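Long-range contacts in dihydroorotase (Agrobacterium tumefaciens, PDB 2OGJ), which deacetylates acetyl-(R)-mandelate in vitro as an esterase, hydrolyses acetyl glycolate less efficiently, and carries a binuclear zinc site in a TIM barrel: residues P190-K195 with L220-P225; K202-V207 with A330-L335; L215-L220 with M242-L247. All coordinates share one frame; numbering follows the deposited sequence.

Contact 1. Residues P190-K195 with L220-P225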
loop_
_atom_site.group_PDB
_atom_site.type_symbol
_atom_site.label_atom_id
_atom_site.label_comp_id
_atom_site.label_asym_id
_atom_site.label_seq_id
_atom_site.Cartn_x
_atom_site.Cartn_y
_atom_site.Cartn_z
ATOM N N PRO A 190 7.483 -14.426 -1.307
ATOM C CA PRO A 190 8.239 -14.694 -0.080
ATOM C C PRO A 190 8.785 -16.115 0.046
ATOM O O PRO A 190 9.843 -16.319 0.643
ATOM C CB PRO A 190 7.250 -14.327 1.027
ATOM C CG PRO A 190 5.901 -14.448 0.372
ATOM C CD PRO A 190 6.136 -13.913 -0.998
ATOM N N VAL A 191 8.074 -17.093 -0.516
ATOM C CA VAL A 191 8.518 -18.488 -0.465
ATOM C C VAL A 191 9.755 -18.641 -1.358
ATOM O O VAL A 191 10.715 -19.338 -0.993
ATOM C CB VAL A 191 7.432 -19.477 -0.982
ATOM C CG1 VAL A 191 7.898 -20.899 -0.774
ATOM C CG2 VAL A 191 6.120 -19.258 -0.275
ATOM N N LYS A 192 9.735 -18.007 -2.532
ATOM C CA LYS A 192 10.885 -18.116 -3.416
ATOM C C LYS A 192 12.061 -17.450 -2.725
ATOM O O LYS A 192 13.154 -18.011 -2.662
ATOM C CB LYS A 192 10.608 -17.464 -4.778
ATOM C CG LYS A 192 9.552 -18.209 -5.621
ATOM C CD LYS A 192 9.796 -18.092 -7.130
ATOM C CE LYS A 192 11.217 -18.601 -7.526
ATOM N NZ LYS A 192 11.578 -20.006 -7.060
ATOM N N LEU A 193 11.825 -16.264 -2.176
ATOM C CA LEU A 193 12.861 -15.535 -1.454
ATOM C C LEU A 193 13.387 -16.406 -0.331
ATOM O O LEU A 193 14.604 -16.495 -0.094
ATOM C CB LEU A 193 12.279 -14.250 -0.869
ATOM C CG LEU A 193 12.333 -13.010 -1.754
ATOM C CD1 LEU A 193 11.303 -11.995 -1.290
ATOM C CD2 LEU A 193 13.740 -12.434 -1.690
ATOM N N GLY A 194 12.446 -17.036 0.372
ATOM C CA GLY A 194 12.808 -17.913 1.462
ATOM C C GLY A 194 13.770 -18.971 0.971
ATOM O O GLY A 194 14.827 -19.189 1.568
ATOM N N LYS A 195 13.412 -19.625 -0.131
ATOM C CA LYS A 195 14.241 -20.675 -0.701
ATOM C C LYS A 195 15.645 -20.170 -1.064
ATOM O O LYS A 195 16.645 -20.874 -0.890
ATOM C CB LYS A 195 13.538 -21.263 -1.925
ATOM C CG LYS A 195 14.250 -22.462 -2.510
ATOM C CD LYS A 195 14.343 -23.573 -1.485
ATOM C CE LYS A 195 15.231 -24.684 -1.984
ATOM N NZ LYS A 195 15.326 -25.788 -1.000
ATOM N N LEU A 220 5.070 -26.738 -2.974
ATOM C CA LEU A 220 5.689 -28.032 -3.264
ATOM C C LEU A 220 6.617 -27.950 -4.500
ATOM O O LEU A 220 7.632 -28.654 -4.590
ATOM C CB LEU A 220 4.591 -29.074 -3.504
ATOM C CG LEU A 220 4.124 -29.980 -2.353
ATOM C CD1 LEU A 220 4.138 -29.242 -1.022
ATOM C CD2 LEU A 220 2.730 -30.506 -2.677
ATOM N N GLU A 221 6.253 -27.089 -5.450
ATOM C CA GLU A 221 7.038 -26.896 -6.674
ATOM C C GLU A 221 8.404 -26.281 -6.354
ATOM O O GLU A 221 9.431 -26.780 -6.801
ATOM C CB GLU A 221 6.303 -25.970 -7.657
ATOM C CG GLU A 221 4.904 -26.421 -8.110
ATOM C CD GLU A 221 4.922 -27.529 -9.164
ATOM O OE1 GLU A 221 5.953 -27.668 -9.861
ATOM O OE2 GLU A 221 3.897 -28.247 -9.309
ATOM N N ILE A 222 8.411 -25.195 -5.582
ATOM C CA ILE A 222 9.651 -24.515 -5.216
ATOM C C ILE A 222 10.519 -25.253 -4.182
ATOM O O ILE A 222 11.732 -25.064 -4.138
ATOM C CB ILE A 222 9.353 -23.049 -4.749
ATOM C CG1 ILE A 222 10.489 -22.515 -3.889
ATOM C CG2 ILE A 222 8.053 -22.983 -4.023
ATOM C CD1 ILE A 222 11.679 -22.064 -4.699
ATOM N N LEU A 223 9.917 -26.107 -3.366
ATOM C CA LEU A 223 10.676 -26.849 -2.363
ATOM C C LEU A 223 11.579 -27.916 -2.976
ATOM O O LEU A 223 11.493 -28.208 -4.163
ATOM C CB LEU A 223 9.723 -27.506 -1.367
ATOM C CG LEU A 223 9.398 -26.756 -0.074
ATOM C CD1 LEU A 223 9.026 -25.310 -0.339
ATOM C CD2 LEU A 223 8.274 -27.486 0.614
ATOM N N GLY A 224 12.431 -28.510 -2.150
ATOM C CA GLY A 224 13.361 -29.531 -2.611
ATOM C C GLY A 224 13.767 -30.449 -1.462
ATOM O O GLY A 224 13.307 -30.272 -0.339
ATOM N N PRO A 225 14.632 -31.444 -1.731
ATOM C CA PRO A 225 15.101 -32.397 -0.725
ATOM C C PRO A 225 15.460 -31.797 0.631
ATOM O O PRO A 225 16.232 -30.828 0.709
ATOM C CB PRO A 225 16.307 -33.028 -1.405
ATOM C CG PRO A 225 15.857 -33.135 -2.790
ATOM C CD PRO A 225 15.214 -31.774 -3.046
#

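Contact 2. Residues K202-V207 with A330-L335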
loop_
_atom_site.group_PDB
_atom_site.type_symbol
_atom_site.label_atom_id
_atom_site.label_comp_id
_atom_site.label_asym_id
_atom_site.label_seq_id
_atom_site.Cartn_x
_atom_site.Cartn_y
_atom_site.Cartn_z
ATOM N N LYS A 202 22.484 -22.725 3.381
ATOM C CA LYS A 202 22.691 -24.164 3.260
ATOM C C LYS A 202 21.910 -24.833 4.383
ATOM O O LYS A 202 22.429 -25.693 5.097
ATOM C CB LYS A 202 24.182 -24.512 3.358
ATOM C CG LYS A 202 25.026 -23.894 2.242
ATOM C CD LYS A 202 26.478 -24.374 2.277
ATOM C CE LYS A 202 27.138 -24.040 3.607
ATOM N NZ LYS A 202 28.466 -24.697 3.722
ATOM N N VAL A 203 20.643 -24.450 4.502
ATOM C CA VAL A 203 19.783 -24.957 5.556
ATOM C C VAL A 203 18.377 -25.318 5.032
ATOM O O VAL A 203 17.924 -24.792 4.011
ATOM C CB VAL A 203 19.726 -23.886 6.684
ATOM C CG1 VAL A 203 18.626 -22.860 6.391
ATOM C CG2 VAL A 203 19.593 -24.545 8.047
ATOM N N PRO A 204 17.673 -26.235 5.713
ATOM C CA PRO A 204 16.336 -26.609 5.250
ATOM C C PRO A 204 15.279 -25.546 5.492
ATOM O O PRO A 204 15.459 -24.662 6.315
ATOM C CB PRO A 204 16.060 -27.894 6.014
ATOM C CG PRO A 204 16.791 -27.662 7.292
ATOM C CD PRO A 204 18.095 -27.091 6.829
HETATM N N MSE A 205 14.167 -25.655 4.777
HETATM C CA MSE A 205 13.084 -24.689 4.895
HETATM C C MSE A 205 11.757 -25.356 5.266
HETATM O O MSE A 205 11.324 -26.293 4.600
HETATM C CB MSE A 205 12.929 -23.939 3.566
HETATM C CG MSE A 205 12.030 -22.719 3.635
HETATM SE SE MSE A 205 11.797 -21.954 2.032
HETATM C CE MSE A 205 10.459 -20.901 2.377
HETATM N N MSE A 206 11.117 -24.883 6.334
HETATM C CA MSE A 206 9.829 -25.444 6.751
HETATM C C MSE A 206 8.743 -24.484 6.304
HETATM O O MSE A 206 8.736 -23.317 6.704
HETATM C CB MSE A 206 9.759 -25.639 8.281
HETATM C CG MSE A 206 8.371 -26.100 8.801
HETATM SE SE MSE A 206 8.246 -26.496 10.575
HETATM C CE MSE A 206 7.611 -25.076 11.129
ATOM N N VAL A 207 7.824 -24.961 5.469
ATOM C CA VAL A 207 6.774 -24.077 4.993
ATOM C C VAL A 207 5.363 -24.506 5.370
ATOM O O VAL A 207 4.942 -25.632 5.130
ATOM C CB VAL A 207 6.854 -23.891 3.467
ATOM C CG1 VAL A 207 6.071 -22.661 3.050
ATOM C CG2 VAL A 207 8.301 -23.750 3.042
ATOM N N ALA A 330 14.549 -35.719 13.636
ATOM C CA ALA A 330 15.925 -35.486 14.043
ATOM C C ALA A 330 16.813 -35.292 12.821
ATOM O O ALA A 330 17.756 -34.502 12.845
ATOM C CB ALA A 330 16.430 -36.645 14.876
ATOM N N SER A 331 16.528 -36.029 11.755
ATOM C CA SER A 331 17.321 -35.892 10.544
ATOM C C SER A 331 17.197 -34.473 9.992
ATOM O O SER A 331 18.174 -33.911 9.498
ATOM C CB SER A 331 16.865 -36.904 9.491
ATOM O OG SER A 331 15.454 -36.928 9.398
ATOM N N VAL A 332 15.998 -33.900 10.084
ATOM C CA VAL A 332 15.777 -32.553 9.588
ATOM C C VAL A 332 16.646 -31.553 10.336
ATOM O O VAL A 332 17.202 -30.632 9.735
ATOM C CB VAL A 332 14.306 -32.104 9.757
ATOM C CG1 VAL A 332 14.132 -30.672 9.211
ATOM C CG2 VAL A 332 13.383 -33.072 9.061
ATOM N N ILE A 333 16.767 -31.730 11.647
ATOM C CA ILE A 333 17.558 -30.787 12.419
ATOM C C ILE A 333 19.002 -31.212 12.593
ATOM O O ILE A 333 19.770 -30.579 13.319
ATOM C CB ILE A 333 16.902 -30.492 13.798
ATOM C CG1 ILE A 333 16.573 -31.785 14.522
ATOM C CG2 ILE A 333 15.634 -29.673 13.598
ATOM C CD1 ILE A 333 16.029 -31.570 15.897
ATOM N N ARG A 334 19.376 -32.274 11.895
ATOM C CA ARG A 334 20.730 -32.786 11.947
ATOM C C ARG A 334 21.109 -33.221 13.354
ATOM O O ARG A 334 22.222 -32.968 13.817
ATOM C CB ARG A 334 21.714 -31.729 11.416
ATOM C CG ARG A 334 21.585 -31.483 9.907
ATOM C CD ARG A 334 22.257 -30.188 9.451
ATOM N NE ARG A 334 21.824 -29.788 8.105
ATOM C CZ ARG A 334 22.002 -28.573 7.580
ATOM N NH1 ARG A 334 22.611 -27.611 8.278
ATOM N NH2 ARG A 334 21.558 -28.314 6.353
ATOM N N LEU A 335 20.170 -33.868 14.032
ATOM C CA LEU A 335 20.407 -34.382 15.375
ATOM C C LEU A 335 20.833 -35.830 15.213
ATOM O O LEU A 335 20.071 -36.646 14.681
ATOM C CB LEU A 335 19.132 -34.322 16.216
ATOM C CG LEU A 335 19.243 -34.926 17.619
ATOM C CD1 LEU A 335 20.425 -34.284 18.352
ATOM C CD2 LEU A 335 17.923 -34.715 18.383
#

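Contact 3. Residues L215-L220 with M242-L247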
loop_
_atom_site.group_PDB
_atom_site.type_symbol
_atom_site.label_atom_id
_atom_site.label_comp_id
_atom_site.label_asym_id
_atom_site.label_seq_id
_atom_site.Cartn_x
_atom_site.Cartn_y
_atom_site.Cartn_z
ATOM N N LEU A 215 -0.525 -20.719 -2.828
ATOM C CA LEU A 215 -0.965 -22.099 -3.023
ATOM C C LEU A 215 -0.067 -23.249 -2.627
ATOM O O LEU A 215 1.143 -23.220 -2.838
ATOM C CB LEU A 215 -1.403 -22.288 -4.475
ATOM C CG LEU A 215 -2.813 -21.774 -4.747
ATOM C CD1 LEU A 215 -3.001 -21.536 -6.222
ATOM C CD2 LEU A 215 -3.819 -22.782 -4.209
ATOM N N TYR A 216 -0.707 -24.274 -2.068
ATOM C CA TYR A 216 -0.058 -25.500 -1.601
ATOM C C TYR A 216 0.743 -26.105 -2.741
ATOM O O TYR A 216 1.870 -26.557 -2.569
ATOM C CB TYR A 216 -1.133 -26.497 -1.157
ATOM C CG TYR A 216 -0.667 -27.641 -0.280
ATOM C CD1 TYR A 216 0.582 -28.241 -0.463
ATOM C CD2 TYR A 216 -1.505 -28.159 0.710
ATOM C CE1 TYR A 216 0.981 -29.323 0.318
ATOM C CE2 TYR A 216 -1.113 -29.248 1.494
ATOM C CZ TYR A 216 0.133 -29.822 1.289
ATOM O OH TYR A 216 0.529 -30.890 2.056
ATOM N N ASP A 217 0.129 -26.105 -3.914
ATOM C CA ASP A 217 0.722 -26.663 -5.115
ATOM C C ASP A 217 2.003 -25.920 -5.505
ATOM O O ASP A 217 3.003 -26.528 -5.914
ATOM C CB ASP A 217 -0.304 -26.579 -6.249
ATOM C CG ASP A 217 -1.706 -27.053 -5.824
ATOM O OD1 ASP A 217 -2.225 -27.992 -6.462
ATOM O OD2 ASP A 217 -2.299 -26.496 -4.869
ATOM N N GLU A 218 1.962 -24.597 -5.371
ATOM C CA GLU A 218 3.086 -23.747 -5.723
ATOM C C GLU A 218 4.274 -23.972 -4.808
ATOM O O GLU A 218 5.412 -24.007 -5.266
ATOM C CB GLU A 218 2.655 -22.274 -5.688
ATOM C CG GLU A 218 1.838 -21.842 -6.890
ATOM C CD GLU A 218 1.383 -20.393 -6.801
ATOM O OE1 GLU A 218 1.411 -19.690 -7.840
ATOM O OE2 GLU A 218 0.986 -19.957 -5.696
ATOM N N VAL A 219 4.003 -24.124 -3.517
ATOM C CA VAL A 219 5.054 -24.338 -2.533
ATOM C C VAL A 219 5.802 -25.645 -2.782
ATOM O O VAL A 219 7.030 -25.666 -2.776
ATOM C CB VAL A 219 4.488 -24.350 -1.109
ATOM C CG1 VAL A 219 5.622 -24.547 -0.109
ATOM C CG2 VAL A 219 3.747 -23.059 -0.840
ATOM N N LEU A 220 5.070 -26.738 -2.974
ATOM C CA LEU A 220 5.689 -28.032 -3.264
ATOM C C LEU A 220 6.617 -27.950 -4.500
ATOM O O LEU A 220 7.632 -28.654 -4.590
ATOM C CB LEU A 220 4.591 -29.074 -3.504
ATOM C CG LEU A 220 4.124 -29.980 -2.353
ATOM C CD1 LEU A 220 4.138 -29.242 -1.022
ATOM C CD2 LEU A 220 2.730 -30.506 -2.677
HETATM N N MSE A 242 -6.752 -33.744 -0.322
HETATM C CA MSE A 242 -7.777 -34.713 -0.689
HETATM C C MSE A 242 -8.882 -34.132 -1.580
HETATM O O MSE A 242 -9.678 -34.877 -2.156
HETATM C CB MSE A 242 -8.363 -35.354 0.579
HETATM C CG MSE A 242 -8.424 -36.896 0.555
HETATM SE SE MSE A 242 -6.973 -37.710 -0.199
HETATM C CE MSE A 242 -5.675 -37.130 0.842
ATOM N N GLU A 243 -8.917 -32.809 -1.713
ATOM C CA GLU A 243 -9.911 -32.137 -2.554
ATOM C C GLU A 243 -9.409 -31.936 -3.995
ATOM O O GLU A 243 -10.182 -31.630 -4.904
ATOM C CB GLU A 243 -10.265 -30.778 -1.946
ATOM C CG GLU A 243 -9.045 -30.031 -1.426
ATOM C CD GLU A 243 -9.261 -28.541 -1.250
ATOM O OE1 GLU A 243 -10.372 -28.128 -0.845
ATOM O OE2 GLU A 243 -8.295 -27.786 -1.507
ATOM N N ASP A 244 -8.109 -32.115 -4.191
ATOM C CA ASP A 244 -7.487 -31.937 -5.500
ATOM C C ASP A 244 -6.548 -33.097 -5.812
ATOM O O ASP A 244 -5.437 -33.159 -5.282
ATOM C CB ASP A 244 -6.692 -30.629 -5.512
ATOM C CG ASP A 244 -6.170 -30.260 -6.890
ATOM O OD1 ASP A 244 -5.951 -31.165 -7.726
ATOM O OD2 ASP A 244 -5.964 -29.048 -7.127
ATOM N N GLU A 245 -6.991 -34.008 -6.675
ATOM C CA GLU A 245 -6.167 -35.157 -7.047
ATOM C C GLU A 245 -4.829 -34.741 -7.644
ATOM O O GLU A 245 -3.853 -35.478 -7.551
ATOM C CB GLU A 245 -6.913 -36.058 -8.041
ATOM C CG GLU A 245 -7.920 -36.993 -7.393
ATOM C CD GLU A 245 -7.258 -38.173 -6.702
ATOM O OE1 GLU A 245 -7.956 -38.869 -5.936
ATOM O OE2 GLU A 245 -6.046 -38.413 -6.930
ATOM N N ASP A 246 -4.787 -33.569 -8.272
ATOM C CA ASP A 246 -3.547 -33.066 -8.865
ATOM C C ASP A 246 -2.583 -32.749 -7.738
ATOM O O ASP A 246 -1.388 -33.068 -7.824
ATOM C CB ASP A 246 -3.810 -31.800 -9.677
ATOM C CG ASP A 246 -4.615 -32.070 -10.918
ATOM O OD1 ASP A 246 -5.184 -31.115 -11.484
ATOM O OD2 ASP A 246 -4.671 -33.246 -11.330
ATOM N N LEU A 247 -3.116 -32.118 -6.686
ATOM C CA LEU A 247 -2.329 -31.757 -5.517
ATOM C C LEU A 247 -1.839 -33.026 -4.837
ATOM O O LEU A 247 -0.657 -33.144 -4.489
ATOM C CB LEU A 247 -3.169 -30.956 -4.517
ATOM C CG LEU A 247 -2.440 -30.074 -3.488
ATOM C CD1 LEU A 247 -3.104 -30.234 -2.162
ATOM C CD2 LEU A 247 -0.966 -30.430 -3.360
#

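Contact 1. Residues P190-K195 with L220-P225
No flat side chain meets a partner between 190-195 and 220-225, so the contact has no ring face or edge and is built from aliphatic chains. It joins helices 189-201 and 216-222, successive outer helices of the TIM barrel that precede and follow strand 206-209. Its centre is Ile222, in the last turn of helix 216-222, pointing at helix 189-201. With its CG1 anti to the backbone N, CG2 touches CG1 of Val191 at 3.9 Å, the two side chains crossing obliquely, whereas CD1 of Ile222 lies 3.4 Å from CG of Lys195. The Lys195 chain, bent at chi2 (60°) and otherwise extended, slides past Ile222 in the opposite direction, its methylenes supplying apolar surface. Lys192 curls so that NZ comes beside CD1 of Ile222, the two chains crossing obliquely, and also packs on Glu218 of a neighbouring subunit. NZ of Lys195 stops 4.1 Å from Gly224 N; both are donors sharing OD1 of Asp227, NZ in a salt bridge and Gly224 N in a hydrogen bond. Lysine thus suits this partly exposed site: its stem packs on isoleucine while its charge meets an aspartate that also holds the chain beyond helix 216-222.

Contact 2. Residues K202-V207 with A330-L335
Two helix ends, each finished by a Schellman motif, meet beside the start of strand 206-209 in the TIM barrel. Lys202, at positive phi, is the C-prime residue of helix 189-201, and Arg334, also at positive phi, plays the same part for helix 327-332. Arg334 then carries the polar link: its chain runs extended from CG to NE, and NH2 donates to the backbone O of Lys202 over 3.0 Å. The bond is nearly straight at hydrogen (166°), and the acceptor lies at the guanidinium edge, in its plane, but the donor stands above the carbonyl plane, 26° out of it. A cationic donor probably suits this place just past the C-terminus of helix 189-201, where the helix end would be expected to add some negative potential. Pro204 meets the guanidinium tip to tip, its CD over one face at 3.7 Å from NH2. The same ring places CG 3.9 Å from the backbone O of Val332 and, more loosely, 4.5 Å from CG1 of Val332. A compact, rigid ring suits the approach, since CD and CG can touch the guanidinium and the Val332 carbonyl at once. Past Pro204 the chain enters strand 206-209, with backbone hydrogen bonds to Leu174 on one side and Val228 on the other. Val332 touches Val228 and Phe286, and Ile333 packs on strand 100-106, so the end of helix 327-332 faces several strands.

Contact 3. Residues L215-L220 with M242-L247
Apolar contacts carry most of the interface, and Leu247 is at their centre. Its CG is anti to the backbone N (chi1 -159°), which sends the forked end across the side chains of helix 216-222 at about right angles. Methyl CD1 sits over one face of the Tyr216 ring, 4.2 Å from the ring centroid and 22° off the normal, a CH-pi contact displaced toward the rim on the CD2 side. The other methyl, CD2, lies 3.8 Å from CD2 of Leu220, whose own CD1 rests at the edge of the same ring, in its plane. Asp217 also packs here, its OD1 lying 3.6 Å from CG of Leu247. Tyrosine suits the place because its ring offers a broad apolar face while its hydroxyl, on a buried residue, is hydrogen-bonded with the backbone O of Cys232, which follows the zinc ligand His231 in sequence.

Helices 216-222 and 245-253 follow neighbouring parallel strands, 206-209 and 228-230, so these are two successive outer helices of a TIM barrel, the N-terminal turn of helix 245-253 meeting one side of helix 216-222, from Tyr216 to Leu220.

Hydrogen bonds fix that N-terminal turn. Asp244 is its N-cap: OD1 accepts from Leu247 N at 3.2 Å (153°) and, weakly, from Asp246 N at 2.7 Å. The short aspartate can bend back onto these amides, and the cap holds the backbone that presents Leu247. At the other helix, the N-cap residue Leu215 makes a weak bond from its N to OE2 of Glu218.

Like charges also meet, OD1 of Asp217 standing 3.9 Å from Asp244 OD2. The pair is probably eased by Lys196 of a neighbouring subunit, which makes salt bridges to OD2 of Asp217 and OD2 of Asp244.

From the N terminus, helix 189-201 opens contact 1, which closes a loop of 24 residues when the chain returns at 220-225. Contact 2 starts within that loop, at 202-207, and closes only at 330-335, so the two cross. Contact 3 begins at 215-220, shares Leu220 with contact 1 and crosses it too, but finishes at 242-247, wholly within the span of contact 2. Strand 206-209 follows helix 189-201 and precedes helix 216-222; Met205, just before it, packs on helix 189-201, and Val207 in it meets Val219 and Leu223. Contacts 1 and 3 thus join successive outer helices, while contact 2 ties the same region to the distant helix 327-332.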